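Local coordinates for E3 ubiquitin-protein ligase TRIM65 (Homo sapiens, PDB 7JL4), which acts as an E3 ubiquitin ligase in innate immunity, autophagy and inflammation and negatively regulates microRNAs by modulating TNRC6A ubiquitination, here represented by its PRY-SPRY domain, at residues 140-145 against 151-156; 128-133 against 162-167; 33-36 against 41-44. All blocks are in the same frame, centred on the assembly; numbering follows the deposited sequence.

Contact 1: residues 140-145 against 151-156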
loop_
_atom_site.group_PDB
_atom_site.type_symbol
_atom_site.label_atom_id
_atom_site.label_comp_id
_atom_site.label_asym_id
_atom_site.label_seq_id
_atom_site.Cartn_x
_atom_site.Cartn_y
_atom_site.Cartn_z
ATOM N N LEU A 140 -3.087 6.569 -6.195
ATOM C CA LEU A 140 -3.142 6.814 -4.769
ATOM C C LEU A 140 -1.759 7.181 -4.263
ATOM O O LEU A 140 -0.755 6.634 -4.731
ATOM C CB LEU A 140 -3.670 5.581 -4.036
ATOM C CG LEU A 140 -5.044 5.200 -4.601
ATOM C CD1 LEU A 140 -5.408 3.781 -4.222
ATOM C CD2 LEU A 140 -6.073 6.207 -4.103
ATOM N N GLY A 141 -1.705 8.113 -3.316
ATOM C CA GLY A 141 -0.443 8.536 -2.728
ATOM C C GLY A 141 -0.400 8.237 -1.242
ATOM O O GLY A 141 -1.429 8.242 -0.562
ATOM N N MET A 142 0.812 7.988 -0.735
ATOM C CA MET A 142 1.067 7.819 0.692
ATOM C C MET A 142 2.190 8.756 1.103
ATOM O O MET A 142 3.310 8.640 0.590
ATOM C CB MET A 142 1.410 6.367 1.024
ATOM C CG MET A 142 0.220 5.404 0.738
ATOM S SD MET A 142 0.702 3.675 0.888
ATOM C CE MET A 142 1.076 3.561 2.626
ATOM N N ASP A 143 1.879 9.664 2.031
ATOM C CA ASP A 143 2.811 10.668 2.559
ATOM C C ASP A 143 3.118 10.319 4.008
ATOM O O ASP A 143 2.238 10.416 4.870
ATOM C CB ASP A 143 2.200 12.065 2.465
ATOM C CG ASP A 143 3.200 13.153 2.798
ATOM O OD1 ASP A 143 4.340 13.090 2.289
ATOM O OD2 ASP A 143 2.830 14.068 3.550
ATOM N N LEU A 144 4.370 9.938 4.276
ATOM C CA LEU A 144 4.807 9.407 5.565
ATOM C C LEU A 144 5.768 10.416 6.177
ATOM O O LEU A 144 6.936 10.461 5.786
ATOM C CB LEU A 144 5.495 8.060 5.368
ATOM C CG LEU A 144 5.819 7.274 6.623
ATOM C CD1 LEU A 144 4.515 7.024 7.414
ATOM C CD2 LEU A 144 6.465 5.934 6.223
ATOM N N ASP A 145 5.287 11.224 7.120
ATOM C CA ASP A 145 6.117 12.259 7.759
ATOM C C ASP A 145 6.558 11.704 9.104
ATOM O O ASP A 145 5.833 11.781 10.105
ATOM C CB ASP A 145 5.362 13.578 7.879
ATOM C CG ASP A 145 6.164 14.682 8.573
ATOM O OD1 ASP A 145 7.195 14.412 9.228
ATOM O OD2 ASP A 145 5.762 15.856 8.435
ATOM N N LEU A 151 0.794 9.879 8.814
ATOM C CA LEU A 151 0.674 9.126 7.576
ATOM C C LEU A 151 -0.626 9.553 6.914
ATOM O O LEU A 151 -1.699 9.407 7.513
ATOM C CB LEU A 151 0.693 7.622 7.850
ATOM C CG LEU A 151 0.144 6.730 6.721
ATOM C CD1 LEU A 151 1.015 6.835 5.451
ATOM C CD2 LEU A 151 0.045 5.267 7.212
ATOM N N THR A 152 -0.536 10.121 5.715
ATOM C CA THR A 152 -1.716 10.609 5.009
ATOM C C THR A 152 -1.823 9.911 3.669
ATOM O O THR A 152 -0.843 9.843 2.924
ATOM C CB THR A 152 -1.688 12.120 4.787
ATOM O OG1 THR A 152 -1.555 12.780 6.052
ATOM C CG2 THR A 152 -3.014 12.580 4.099
ATOM N N PHE A 153 -3.013 9.396 3.374
ATOM C CA PHE A 153 -3.333 8.819 2.081
ATOM C C PHE A 153 -4.001 9.858 1.194
ATOM O O PHE A 153 -4.874 10.612 1.650
ATOM C CB PHE A 153 -4.280 7.627 2.238
ATOM C CG PHE A 153 -3.688 6.476 2.956
ATOM C CD1 PHE A 153 -3.713 6.415 4.335
ATOM C CD2 PHE A 153 -3.068 5.460 2.253
ATOM C CE1 PHE A 153 -3.174 5.325 4.996
ATOM C CE2 PHE A 153 -2.514 4.376 2.925
ATOM C CZ PHE A 153 -2.564 4.318 4.272
ATOM N N TYR A 154 -3.641 9.841 -0.085
ATOM C CA TYR A 154 -4.169 10.770 -1.079
ATOM C C TYR A 154 -4.799 10.029 -2.248
ATOM O O TYR A 154 -4.387 8.923 -2.609
ATOM C CB TYR A 154 -3.075 11.689 -1.652
ATOM C CG TYR A 154 -2.564 12.736 -0.683
ATOM C CD1 TYR A 154 -1.607 12.421 0.281
ATOM C CD2 TYR A 154 -3.060 14.034 -0.732
ATOM C CE1 TYR A 154 -1.138 13.401 1.187
ATOM C CE2 TYR A 154 -2.598 15.015 0.140
ATOM C CZ TYR A 154 -1.646 14.692 1.093
ATOM O OH TYR A 154 -1.235 15.679 1.950
ATOM N N SER A 155 -5.788 10.667 -2.857
ATOM C CA SER A 155 -6.173 10.364 -4.226
ATOM C C SER A 155 -5.592 11.461 -5.100
ATOM O O SER A 155 -5.552 12.621 -4.688
ATOM C CB SER A 155 -7.698 10.297 -4.367
ATOM O OG SER A 155 -8.039 10.086 -5.721
ATOM N N LEU A 156 -5.092 11.103 -6.283
ATOM C CA LEU A 156 -4.401 12.106 -7.063
ATOM C C LEU A 156 -5.171 12.456 -8.332
ATOM O O LEU A 156 -4.811 13.419 -9.017
ATOM C CB LEU A 156 -3.000 11.626 -7.485
ATOM C CG LEU A 156 -1.989 11.813 -6.329
ATOM C CD1 LEU A 156 -1.710 13.228 -5.828
ATOM C CD2 LEU A 156 -2.085 10.764 -5.209
HETATM O O HOH W 1 0.319 15.076 3.993
HETATM O O HOH W 2 1.487 12.739 6.441
#
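The carbonyl oxygen of D143 is gripped by the backbone N of T152, at 2.9 Å, and by a water that also bonds OG1 of T152. The two residues form a hydrogen-bonded pair of an antiparallel beta hairpin, strands 139-145 and 150-155, inside one sheet of the SPRY beta-sandwich. The return bond from D143 N to T152 O is nearly straight (173° at the hydrogen). Two residues on, Y154 N reaches G141 O at 2.8 Å, whereas G141 N meets Y154 O from above the carbonyl plane, 39° out of it.

L140, M142, L144, L151 and F153 share the buried face, where L86 and V88 of strand 84-89 cover several of them. M142 and F153 run side by side in the same direction, and CG of M142 rests 3.6 Å from CD2 of F153. The M142 chain then bends at chi3 (66°), which brings CE within 3.7 Å of CE2 of F153. Its SD stands obliquely to the ring, 5.0 Å from the F153 centroid, in a Met-aromatic contact. Beside them, CD1 of L144 packs on CB of L151.

The opposite face is more polar. CB of D143 lies at the edge of the Y154 ring, 3.8 Å from CE1. Beyond it, D143 OD2 accepts a proton from a second water at 2.7 Å; this water also bonds Y154 OH and sits in the plane of the tyrosine ring. H72 NE2 binds the other carboxylate oxygen, OD1, so each oxygen has a partner of its own, while OG1 of T152 pairs with OG1 of T165. Past the tyrosine, L156 folds back across the glycine, its CD2 only 3.3 Å from G141 N.

Contact 2: residues 128-133 against 162-167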
loop_
_atom_site.group_PDB
_atom_site.type_symbol
_atom_site.label_atom_id
_atom_site.label_comp_id
_atom_site.label_asym_id
_atom_site.label_seq_id
_atom_site.Cartn_x
_atom_site.Cartn_y
_atom_site.Cartn_z
ATOM N N GLU A 128 -9.703 -1.808 13.824
ATOM C CA GLU A 128 -10.805 -0.871 13.638
ATOM C C GLU A 128 -10.698 -0.190 12.282
ATOM O O GLU A 128 -9.633 0.345 11.931
ATOM C CB GLU A 128 -10.779 0.200 14.734
ATOM C CG GLU A 128 -11.921 1.217 14.678
ATOM C CD GLU A 128 -11.707 2.338 15.677
ATOM O OE1 GLU A 128 -10.540 2.709 15.923
ATOM O OE2 GLU A 128 -12.693 2.807 16.277
ATOM N N ALA A 129 -11.806 -0.147 11.549
ATOM C CA ALA A 129 -11.879 0.614 10.306
ATOM C C ALA A 129 -12.786 1.830 10.422
ATOM O O ALA A 129 -13.903 1.744 10.967
ATOM C CB ALA A 129 -12.393 -0.251 9.153
ATOM N N GLN A 130 -12.332 2.961 9.866
ATOM C CA GLN A 130 -13.236 4.076 9.570
ATOM C C GLN A 130 -13.746 3.928 8.141
ATOM O O GLN A 130 -12.951 3.763 7.211
ATOM C CB GLN A 130 -12.547 5.442 9.739
ATOM C CG GLN A 130 -11.831 5.606 11.059
ATOM C CD GLN A 130 -12.812 5.574 12.237
ATOM O OE1 GLN A 130 -13.962 6.007 12.116
ATOM N NE2 GLN A 130 -12.349 5.083 13.382
ATOM N N ARG A 131 -15.067 3.959 7.965
ATOM C CA ARG A 131 -15.665 3.871 6.631
ATOM C C ARG A 131 -15.774 5.266 6.039
ATOM O O ARG A 131 -16.442 6.128 6.612
ATOM C CB ARG A 131 -17.057 3.236 6.674
ATOM N N LEU A 132 -15.152 5.476 4.886
ATOM C CA LEU A 132 -15.089 6.780 4.242
ATOM C C LEU A 132 -15.797 6.725 2.901
ATOM O O LEU A 132 -15.902 5.653 2.293
ATOM C CB LEU A 132 -13.628 7.212 4.013
ATOM C CG LEU A 132 -12.762 7.097 5.265
ATOM C CD1 LEU A 132 -11.281 7.275 4.909
ATOM C CD2 LEU A 132 -13.205 8.153 6.237
ATOM N N PRO A 133 -16.246 7.870 2.381
ATOM C CA PRO A 133 -16.857 7.892 1.045
ATOM C C PRO A 133 -15.928 7.298 -0.007
ATOM O O PRO A 133 -14.702 7.454 0.056
ATOM C CB PRO A 133 -17.084 9.387 0.792
ATOM C CG PRO A 133 -17.273 9.952 2.159
ATOM C CD PRO A 133 -16.281 9.201 3.013
ATOM N N PRO A 162 -6.564 14.766 0.095
ATOM C CA PRO A 162 -6.263 13.874 1.216
ATOM C C PRO A 162 -7.507 13.078 1.578
ATOM O O PRO A 162 -8.622 13.600 1.573
ATOM C CB PRO A 162 -5.852 14.827 2.344
ATOM C CG PRO A 162 -6.434 16.159 1.971
ATOM C CD PRO A 162 -6.596 16.193 0.479
ATOM N N LEU A 163 -7.300 11.811 1.877
ATOM C CA LEU A 163 -8.375 10.867 2.169
ATOM C C LEU A 163 -8.492 10.546 3.650
ATOM O O LEU A 163 -9.611 10.441 4.179
ATOM C CB LEU A 163 -8.149 9.563 1.388
ATOM C CG LEU A 163 -8.092 9.696 -0.144
ATOM C CD1 LEU A 163 -7.731 8.355 -0.809
ATOM C CD2 LEU A 163 -9.400 10.238 -0.676
ATOM N N TYR A 164 -7.357 10.394 4.327
ATOM C CA TYR A 164 -7.309 10.058 5.744
ATOM C C TYR A 164 -5.887 10.225 6.258
ATOM O O TYR A 164 -4.930 9.883 5.552
ATOM C CB TYR A 164 -7.783 8.626 6.001
ATOM C CG TYR A 164 -8.197 8.463 7.446
ATOM C CD1 TYR A 164 -9.404 8.981 7.903
ATOM C CD2 TYR A 164 -7.348 7.853 8.365
ATOM C CE1 TYR A 164 -9.771 8.867 9.251
ATOM C CE2 TYR A 164 -7.710 7.715 9.686
ATOM C CZ TYR A 164 -8.911 8.223 10.125
ATOM O OH TYR A 164 -9.228 8.084 11.457
ATOM N N THR A 165 -5.759 10.718 7.494
ATOM C CA THR A 165 -4.477 10.832 8.180
ATOM C C THR A 165 -4.504 10.059 9.492
ATOM O O THR A 165 -5.391 10.277 10.322
ATOM C CB THR A 165 -4.153 12.300 8.446
ATOM O OG1 THR A 165 -4.110 13.003 7.202
ATOM C CG2 THR A 165 -2.813 12.478 9.199
ATOM N N PHE A 166 -3.522 9.176 9.685
ATOM C CA PHE A 166 -3.215 8.578 10.980
ATOM C C PHE A 166 -2.065 9.323 11.639
ATOM O O PHE A 166 -1.124 9.756 10.964
ATOM C CB PHE A 166 -2.784 7.115 10.842
ATOM C CG PHE A 166 -3.875 6.180 10.399
ATOM C CD1 PHE A 166 -4.808 5.719 11.316
ATOM C CD2 PHE A 166 -3.910 5.692 9.094
ATOM C CE1 PHE A 166 -5.805 4.811 10.919
ATOM C CE2 PHE A 166 -4.900 4.770 8.696
ATOM C CZ PHE A 166 -5.831 4.347 9.611
ATOM N N HIS A 167 -2.117 9.421 12.969
ATOM C CA HIS A 167 -0.987 9.897 13.757
ATOM C C HIS A 167 -0.497 8.790 14.677
ATOM O O HIS A 167 -1.297 8.038 15.230
ATOM C CB HIS A 167 -1.337 11.117 14.591
ATOM C CG HIS A 167 -0.173 11.630 15.379
ATOM N ND1 HIS A 167 -0.145 11.623 16.754
ATOM C CD2 HIS A 167 1.019 12.133 14.981
ATOM C CE1 HIS A 167 1.009 12.121 17.171
ATOM N NE2 HIS A 167 1.736 12.428 16.113
#
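L132 and Y164 meet with their side chains at about a right angle, the leucine reaching across from strand 128-133 and the tyrosine from strand 161-167. These are edge strands of different sheets, with axes 8.8 Å apart, so the contact closes one margin of the SPRY beta-sandwich mainly through side chains. CD1 of L132 does most of the touching: it lies 3.9 Å from CB of Y164, comes as near to CD1 of the ring, obliquely, and also rests against the carbonyl oxygen of L163. With CG of Y164 placed opposite the backbone N (chi1 -160°), the ring is set between L132 and Q130, and the side chain also touches A123 of strand 120-125. Q130 crosses its far end. The glutamine amide is turned only 9° from the tyrosine plane, yet the touching atom is the methylene CG, 3.6 Å from Y164 OH. At its edge the Y164 ring meets F166, with CE2 over one face of the phenylalanine, near the rim. No hydrogen bond joins the two strands here, so the match rests on dispersion and shape, with a methyl and a methylene set against an aromatic ring and its hydroxyl.

Contact 3: residues 33-36 against 41-44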
loop_
_atom_site.group_PDB
_atom_site.type_symbol
_atom_site.label_atom_id
_atom_site.label_comp_id
_atom_site.label_asym_id
_atom_site.label_seq_id
_atom_site.Cartn_x
_atom_site.Cartn_y
_atom_site.Cartn_z
ATOM N N PHE A 33 1.120 -14.487 -6.601
ATOM C CA PHE A 33 1.460 -13.167 -7.110
ATOM C C PHE A 33 2.554 -13.266 -8.162
ATOM O O PHE A 33 3.570 -13.942 -7.951
ATOM C CB PHE A 33 1.925 -12.259 -5.984
ATOM C CG PHE A 33 0.830 -11.796 -5.085
ATOM C CD1 PHE A 33 -0.431 -12.396 -5.104
ATOM C CD2 PHE A 33 1.048 -10.729 -4.234
ATOM C CE1 PHE A 33 -1.422 -11.949 -4.274
ATOM C CE2 PHE A 33 0.051 -10.272 -3.399
ATOM C CZ PHE A 33 -1.184 -10.875 -3.418
ATOM N N TYR A 34 2.349 -12.576 -9.281
ATOM C CA TYR A 34 3.305 -12.533 -10.386
ATOM C C TYR A 34 3.897 -11.134 -10.450
ATOM O O TYR A 34 3.161 -10.160 -10.635
ATOM C CB TYR A 34 2.625 -12.887 -11.709
ATOM C CG TYR A 34 3.383 -12.435 -12.951
ATOM C CD1 TYR A 34 4.578 -13.041 -13.323
ATOM C CD2 TYR A 34 2.894 -11.402 -13.755
ATOM C CE1 TYR A 34 5.269 -12.632 -14.460
ATOM C CE2 TYR A 34 3.572 -10.994 -14.897
ATOM C CZ TYR A 34 4.764 -11.606 -15.240
ATOM O OH TYR A 34 5.448 -11.201 -16.371
ATOM N N LEU A 35 5.214 -11.037 -10.308
ATOM C CA LEU A 35 5.915 -9.759 -10.316
ATOM C C LEU A 35 6.493 -9.467 -11.697
ATOM O O LEU A 35 6.982 -10.373 -12.379
ATOM C CB LEU A 35 7.041 -9.771 -9.274
ATOM C CG LEU A 35 6.547 -9.643 -7.830
ATOM C CD1 LEU A 35 7.647 -9.939 -6.823
ATOM C CD2 LEU A 35 6.071 -8.245 -7.636
ATOM N N SER A 36 6.462 -8.194 -12.103
ATOM C CA SER A 36 6.992 -7.801 -13.403
ATOM C C SER A 36 7.571 -6.392 -13.310
ATOM O O SER A 36 7.538 -5.750 -12.258
ATOM C CB SER A 36 5.914 -7.871 -14.486
ATOM O OG SER A 36 4.820 -7.039 -14.139
ATOM N N GLN A 41 5.720 -3.933 -10.342
ATOM C CA GLN A 41 4.324 -4.258 -10.594
ATOM C C GLN A 41 4.045 -5.675 -10.112
ATOM O O GLN A 41 4.904 -6.557 -10.224
ATOM C CB GLN A 41 4.029 -4.099 -12.093
ATOM C CG GLN A 41 2.611 -4.384 -12.517
ATOM C CD GLN A 41 2.367 -4.048 -13.971
ATOM O OE1 GLN A 41 2.342 -4.930 -14.828
ATOM N NE2 GLN A 41 2.174 -2.766 -14.256
ATOM N N VAL A 42 2.846 -5.896 -9.575
ATOM C CA VAL A 42 2.428 -7.206 -9.080
ATOM C C VAL A 42 0.963 -7.439 -9.458
ATOM O O VAL A 42 0.156 -6.502 -9.465
ATOM C CB VAL A 42 2.656 -7.309 -7.553
ATOM C CG1 VAL A 42 1.712 -6.386 -6.791
ATOM C CG2 VAL A 42 2.498 -8.748 -7.072
ATOM N N LYS A 43 0.626 -8.692 -9.804
ATOM C CA LYS A 43 -0.741 -9.087 -10.109
ATOM C C LYS A 43 -1.069 -10.369 -9.357
ATOM O O LYS A 43 -0.263 -11.307 -9.350
ATOM C CB LYS A 43 -0.949 -9.301 -11.620
ATOM C CG LYS A 43 -2.381 -9.643 -11.983
ATOM C CD LYS A 43 -2.582 -9.820 -13.481
ATOM C CE LYS A 43 -4.052 -10.168 -13.800
ATOM N NZ LYS A 43 -4.279 -10.386 -15.260
ATOM N N HIS A 44 -2.237 -10.405 -8.720
ATOM C CA HIS A 44 -2.731 -11.622 -8.069
ATOM C C HIS A 44 -3.419 -12.494 -9.120
ATOM O O HIS A 44 -4.509 -12.164 -9.605
ATOM C CB HIS A 44 -3.665 -11.254 -6.910
ATOM C CG HIS A 44 -4.194 -12.427 -6.130
ATOM N ND1 HIS A 44 -4.954 -12.272 -4.987
ATOM C CD2 HIS A 44 -4.102 -13.765 -6.337
ATOM C CE1 HIS A 44 -5.310 -13.460 -4.524
ATOM N NE2 HIS A 44 -4.814 -14.383 -5.331
#
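Y34 and K43 exchange both of their backbone hydrogen bonds. Y34 N donates to K43 O at 2.9 Å, nearly straight and in the carbonyl plane, and K43 N answers to Y34 O at 3.0 Å. S36 and Q41 repeat the pattern less evenly: S36 N lies 2.9 Å from Q41 O, but the bond from Q41 N to S36 O stretches to 3.2 Å with an angle of 146° at the hydrogen. Three of these carbonyls gain a CA-H contact as well, from F33 to K43 O, from V42 to Y34 O and from L35 to Q41 O.

The polar side chains find their partners largely in the next strand and beyond. NE2 of Q41 bonds OG1 of T187, while OE1 holds a weak bond to a glycerol that probably came from the crystallisation liquor. H44 uses ND1 to bond the backbone oxygen of L180, which fixes the turn of its imidazole, and W60 meets that ring edge-to-face.

F33 brings CE1 over one face of the H44 ring, 3.4 Å from CG, with the two planes inclined at 48°. Its CB and ring also lie against V42, whose CG2, anti to the backbone N, is 3.7 Å from CB of F33. CD2 of L35 also packs on V42, 3.5 Å from its CB. With an alanine at F33, the imidazole of H44 would probably lose the cover over that face, and a gap would be likely to open beside V42 and L180, where the ring had lain. The antiparallel hairpin, bonded through V42 and H44 to the chain at 183-186, forms one margin of a sandwich sheet, consistent with the PRY part of a PRY-SPRY (B30.2) domain.

Overall arrangement
All three contacts reach the same seven-stranded antiparallel sheet, and contact 2 also ties it to the six-stranded sheet that completes the sandwich. Contact 3 comes first along the chain and occupies one margin of the large sheet. Contact 1 lies farther in, nested within the loop that contact 2 closes at the other margin. Contacts 1 and 2, with centres 11 Å apart, touch where strand 150-155 neighbours strand 161-167. Contact 3 lies across the chain's centre from both, its centre about 22 Å from that of contact 1 and 27 Å from that of contact 2. Residues early and late in the sequence thus build one compact PRY-SPRY unit.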